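Local coordinates for Trm112p-like protein (Encephalitozoon cuniculi, PDB 3Q87) that probably activates methyltransferases that act in translation, forming with its Mtq2 partner the complex that methylates the termination factor eRF1, at residues C11-L22 with S99-Y109. Numbering follows the deposited sequence.
With ZN (zinc ion), chain C.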
loop_
_atom_site.group_PDB
_atom_site.type_symbol
_atom_site.label_atom_id
_atom_site.label_comp_id
_atom_site.label_asym_id
_atom_site.label_seq_id
_atom_site.Cartn_x
_atom_site.Cartn_y
_atom_site.Cartn_z
ATOM N N CYS A 11 -4.593 -10.728 -6.165
ATOM C CA CYS A 11 -4.531 -10.828 -7.611
ATOM C C CYS A 11 -5.384 -9.733 -8.209
ATOM O O CYS A 11 -6.517 -9.497 -7.778
ATOM C CB CYS A 11 -5.029 -12.187 -8.096
ATOM S SG CYS A 11 -5.165 -12.256 -9.887
ATOM N N LYS A 12 -4.846 -9.050 -9.202
ATOM C CA LYS A 12 -5.534 -7.879 -9.721
ATOM C C LYS A 12 -6.535 -8.260 -10.812
ATOM O O LYS A 12 -7.263 -7.408 -11.317
ATOM C CB LYS A 12 -4.527 -6.862 -10.245
ATOM C CG LYS A 12 -3.866 -7.279 -11.552
ATOM C CD LYS A 12 -2.980 -6.179 -12.092
ATOM C CE LYS A 12 -2.191 -6.664 -13.297
ATOM N NZ LYS A 12 -1.283 -5.581 -13.779
ATOM N N ARG A 13 -6.564 -9.539 -11.167
ATOM C CA ARG A 13 -7.431 -10.022 -12.237
ATOM C C ARG A 13 -8.651 -10.771 -11.676
ATOM O O ARG A 13 -9.789 -10.524 -12.086
ATOM C CB ARG A 13 -6.648 -10.945 -13.167
ATOM C CG ARG A 13 -7.549 -11.837 -14.003
ATOM C CD ARG A 13 -6.777 -13.027 -14.534
ATOM N NE ARG A 13 -6.005 -12.636 -15.697
ATOM C CZ ARG A 13 -4.853 -13.177 -16.065
ATOM N NH1 ARG A 13 -4.303 -14.156 -15.358
ATOM N NH2 ARG A 13 -4.255 -12.726 -17.159
ATOM N N CYS A 14 -8.413 -11.683 -10.738
ATOM C CA CYS A 14 -9.509 -12.369 -10.062
ATOM C C CYS A 14 -10.340 -11.385 -9.229
ATOM O O CYS A 14 -9.800 -10.536 -8.527
ATOM C CB CYS A 14 -8.985 -13.536 -9.217
ATOM S SG CYS A 14 -8.221 -14.853 -10.223
ATOM N N SER A 15 -11.658 -11.487 -9.339
ATOM C CA SER A 15 -12.568 -10.537 -8.712
ATOM C C SER A 15 -12.952 -11.007 -7.315
ATOM O O SER A 15 -13.847 -10.453 -6.684
ATOM C CB SER A 15 -13.822 -10.409 -9.566
ATOM O OG SER A 15 -14.329 -11.702 -9.836
ATOM N N PHE A 16 -12.278 -12.047 -6.848
ATOM C CA PHE A 16 -12.495 -12.585 -5.512
ATOM C C PHE A 16 -11.125 -12.865 -4.923
ATOM O O PHE A 16 -10.153 -12.981 -5.666
ATOM C CB PHE A 16 -13.299 -13.883 -5.586
ATOM C CG PHE A 16 -12.784 -14.853 -6.624
ATOM C CD1 PHE A 16 -12.114 -16.008 -6.247
ATOM C CD2 PHE A 16 -12.955 -14.597 -7.976
ATOM C CE1 PHE A 16 -11.628 -16.893 -7.202
ATOM C CE2 PHE A 16 -12.478 -15.472 -8.935
ATOM C CZ PHE A 16 -11.815 -16.627 -8.549
ATOM N N MET A 17 -11.042 -12.964 -3.601
ATOM C CA MET A 17 -9.784 -13.334 -2.956
ATOM C C MET A 17 -9.319 -14.705 -3.420
ATOM O O MET A 17 -10.116 -15.627 -3.566
ATOM C CB MET A 17 -9.913 -13.359 -1.427
ATOM C CG MET A 17 -9.749 -12.016 -0.721
ATOM S SD MET A 17 -8.193 -11.164 -1.060
ATOM C CE MET A 17 -8.747 -10.057 -2.341
ATOM N N THR A 18 -8.017 -14.814 -3.643
ATOM C CA THR A 18 -7.357 -16.058 -3.962
ATOM C C THR A 18 -6.087 -16.072 -3.114
ATOM O O THR A 18 -5.813 -15.109 -2.402
ATOM C CB THR A 18 -6.945 -16.091 -5.432
ATOM O OG1 THR A 18 -6.006 -15.046 -5.669
ATOM C CG2 THR A 18 -8.155 -15.877 -6.351
ATOM N N LYS A 19 -5.309 -17.142 -3.194
ATOM C CA LYS A 19 -4.058 -17.227 -2.441
ATOM C C LYS A 19 -2.881 -16.874 -3.332
ATOM O O LYS A 19 -2.738 -17.444 -4.407
ATOM C CB LYS A 19 -3.860 -18.645 -1.912
ATOM C CG LYS A 19 -4.968 -19.141 -1.017
ATOM C CD LYS A 19 -4.902 -20.658 -0.893
ATOM C CE LYS A 19 -6.242 -21.260 -0.471
ATOM N NZ LYS A 19 -6.207 -22.748 -0.523
ATOM N N LEU A 20 -2.044 -15.935 -2.899
ATOM C CA LEU A 20 -0.824 -15.631 -3.639
ATOM C C LEU A 20 0.292 -16.498 -3.089
ATOM O O LEU A 20 0.584 -16.436 -1.901
ATOM C CB LEU A 20 -0.455 -14.149 -3.520
ATOM C CG LEU A 20 -1.547 -13.176 -4.005
ATOM C CD1 LEU A 20 -1.077 -11.715 -3.952
ATOM C CD2 LEU A 20 -2.019 -13.565 -5.404
ATOM N N ILE A 21 0.908 -17.307 -3.943
ATOM C CA ILE A 21 1.964 -18.218 -3.495
ATOM C C ILE A 21 3.343 -17.655 -3.794
ATOM O O ILE A 21 3.619 -17.218 -4.903
ATOM C CB ILE A 21 1.834 -19.619 -4.135
ATOM C CG1 ILE A 21 0.416 -20.164 -3.946
ATOM C CG2 ILE A 21 2.849 -20.585 -3.531
ATOM C CD1 ILE A 21 -0.027 -20.209 -2.492
ATOM N N LEU A 22 4.205 -17.679 -2.785
ATOM C CA LEU A 22 5.532 -17.096 -2.862
ATOM C C LEU A 22 6.552 -18.083 -3.410
ATOM O O LEU A 22 6.636 -19.224 -2.951
ATOM C CB LEU A 22 5.961 -16.635 -1.463
ATOM C CG LEU A 22 7.160 -15.709 -1.211
ATOM C CD1 LEU A 22 8.308 -16.484 -0.641
ATOM C CD2 LEU A 22 7.618 -14.909 -2.443
ATOM N N SER A 99 8.915 -14.269 -6.554
ATOM C CA SER A 99 7.654 -14.137 -7.281
ATOM C C SER A 99 6.451 -14.424 -6.396
ATOM O O SER A 99 6.540 -15.184 -5.422
ATOM C CB SER A 99 7.625 -15.113 -8.459
ATOM O OG SER A 99 8.267 -14.558 -9.590
ATOM N N LEU A 100 5.320 -13.832 -6.763
ATOM C CA LEU A 100 4.042 -14.157 -6.157
ATOM C C LEU A 100 3.114 -14.653 -7.259
ATOM O O LEU A 100 2.967 -13.993 -8.277
ATOM C CB LEU A 100 3.436 -12.922 -5.495
ATOM C CG LEU A 100 4.221 -12.331 -4.322
ATOM C CD1 LEU A 100 3.566 -11.043 -3.856
ATOM C CD2 LEU A 100 4.348 -13.336 -3.167
ATOM N N ARG A 101 2.479 -15.804 -7.050
ATOM C CA ARG A 101 1.609 -16.393 -8.069
ATOM C C ARG A 101 0.185 -16.607 -7.540
ATOM O O ARG A 101 -0.003 -17.246 -6.518
ATOM C CB ARG A 101 2.192 -17.735 -8.559
ATOM C CG ARG A 101 1.261 -18.496 -9.527
ATOM C CD ARG A 101 1.884 -19.769 -10.097
ATOM N NE ARG A 101 2.524 -20.587 -9.073
ATOM C CZ ARG A 101 1.872 -21.401 -8.247
ATOM N NH1 ARG A 101 0.548 -21.499 -8.314
ATOM N NH2 ARG A 101 2.545 -22.117 -7.353
ATOM N N CYS A 102 -0.810 -16.075 -8.246
ATOM C CA CYS A 102 -2.205 -16.316 -7.905
ATOM C C CYS A 102 -2.533 -17.784 -8.127
ATOM O O CYS A 102 -2.340 -18.291 -9.217
ATOM C CB CYS A 102 -3.131 -15.479 -8.785
ATOM S SG CYS A 102 -4.913 -15.892 -8.540
ATOM N N ASP A 103 -3.033 -18.462 -7.103
ATOM C CA ASP A 103 -3.298 -19.894 -7.216
ATOM C C ASP A 103 -4.481 -20.207 -8.122
ATOM O O ASP A 103 -4.634 -21.343 -8.545
ATOM C CB ASP A 103 -3.488 -20.542 -5.838
ATOM C CG ASP A 103 -4.765 -20.077 -5.136
ATOM O OD1 ASP A 103 -5.394 -19.102 -5.600
ATOM O OD2 ASP A 103 -5.148 -20.689 -4.117
ATOM N N MET A 104 -5.310 -19.208 -8.431
ATOM C CA MET A 104 -6.483 -19.458 -9.260
ATOM C C MET A 104 -6.257 -19.201 -10.750
ATOM O O MET A 104 -6.667 -20.013 -11.585
ATOM C CB MET A 104 -7.701 -18.672 -8.770
ATOM C CG MET A 104 -8.192 -19.103 -7.387
ATOM S SD MET A 104 -8.918 -20.760 -7.357
ATOM C CE MET A 104 -10.189 -20.544 -8.608
ATOM N N CYS A 105 -5.625 -18.081 -11.093
ATOM C CA CYS A 105 -5.442 -17.761 -12.506
ATOM C C CYS A 105 -3.983 -17.841 -12.940
ATOM O O CYS A 105 -3.685 -17.680 -14.117
ATOM C CB CYS A 105 -5.997 -16.376 -12.821
ATOM S SG CYS A 105 -4.902 -15.068 -12.229
ATOM N N GLY A 106 -3.076 -18.095 -11.996
ATOM C CA GLY A 106 -1.657 -18.194 -12.320
ATOM C C GLY A 106 -0.918 -16.892 -12.636
ATOM O O GLY A 106 0.246 -16.921 -13.001
ATOM N N LEU A 107 -1.590 -15.753 -12.527
ATOM C CA LEU A 107 -0.920 -14.462 -12.698
ATOM C C LEU A 107 0.290 -14.341 -11.759
ATOM O O LEU A 107 0.221 -14.709 -10.584
ATOM C CB LEU A 107 -1.891 -13.318 -12.421
ATOM C CG LEU A 107 -1.378 -11.904 -12.696
ATOM C CD1 LEU A 107 -1.342 -11.666 -14.199
ATOM C CD2 LEU A 107 -2.255 -10.865 -12.020
ATOM N N ILE A 108 1.391 -13.822 -12.289
ATOM C CA ILE A 108 2.643 -13.704 -11.551
ATOM C C ILE A 108 3.064 -12.256 -11.322
ATOM O O ILE A 108 3.160 -11.480 -12.273
ATOM C CB ILE A 108 3.813 -14.319 -12.329
ATOM C CG1 ILE A 108 3.558 -15.792 -12.658
ATOM C CG2 ILE A 108 5.105 -14.141 -11.560
ATOM C CD1 ILE A 108 3.583 -16.671 -11.474
ATOM N N TYR A 109 3.337 -11.926 -10.060
ATOM C CA TYR A 109 3.971 -10.671 -9.678
ATOM C C TYR A 109 5.450 -10.929 -9.362
ATOM O O TYR A 109 5.782 -11.502 -8.332
ATOM C CB TYR A 109 3.321 -10.088 -8.421
ATOM C CG TYR A 109 1.856 -9.688 -8.485
ATOM C CD1 TYR A 109 1.250 -9.327 -9.679
ATOM C CD2 TYR A 109 1.099 -9.623 -7.321
ATOM C CE1 TYR A 109 -0.074 -8.944 -9.717
ATOM C CE2 TYR A 109 -0.239 -9.237 -7.344
ATOM C CZ TYR A 109 -0.814 -8.895 -8.536
ATOM O OH TYR A 109 -2.121 -8.507 -8.552
HETATM ZN ZN ZN C . -5.802 -14.509 -10.144
#
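Leu20 to Leu22 pairs antiparallel with Leu100 to Cys102, the short strand axes at 147°, and Ile21 and Arg101 exchange both backbone hydrogen bonds. Past the strand end, Asp103 N donates a hydrogen bond to Lys19 O at 2.9 Å. Asp103 OD1 accepts Lys19 N at 3.1 Å, met from above the carboxylate plane. The aliphatic chain of Lys19 runs past the carboxylate, with Lys19 CD 3.2 Å from Asp103 OD2, and its ammonium forms a salt bridge with Glu51.

Beyond this pair, four thiolates bind one zinc ion. Cys11 and Cys14 come from one segment, Cys102 and Cys105 from the other, with each SG 2.3 to 2.4 Å from the metal. Cys11 and Cys102 both carry SG anti to the backbone N (chi1 173°), which brings both sulfurs to the zinc ion. Arg13 NH1 lies 3.3 Å from Cys105 SG, a hydrogen bond in the guanidinium plane. The Arg13 side chain bends at chi3 (-80°), which carries NH1 to the sulfur, and Leu107 CD1 lies over one guanidinium face. Arg13 also forms a salt bridge with Glu123. Thr18 sets its methyl CG2 tightly against Met104 CG, 3.4 Å away. On the face of the strand pair opposite Leu20 and Cys102, Ile21 runs beside Arg101, and Ile21 CB lies over one face of the Arg101 guanidinium.

This is a Cys4 zinc site built from two CxxC motifs, as in zinc beta-ribbons. Backbone N-H groups of Arg13 and Cys14 point to Cys11 SG, Cys105 N-H points to Cys102 SG, and Leu107 N-H to Cys105 SG. These bonds and the arginine would be expected to offset the negative charge of the tetrathiolate centre. The metal thus ties together segments far apart in sequence.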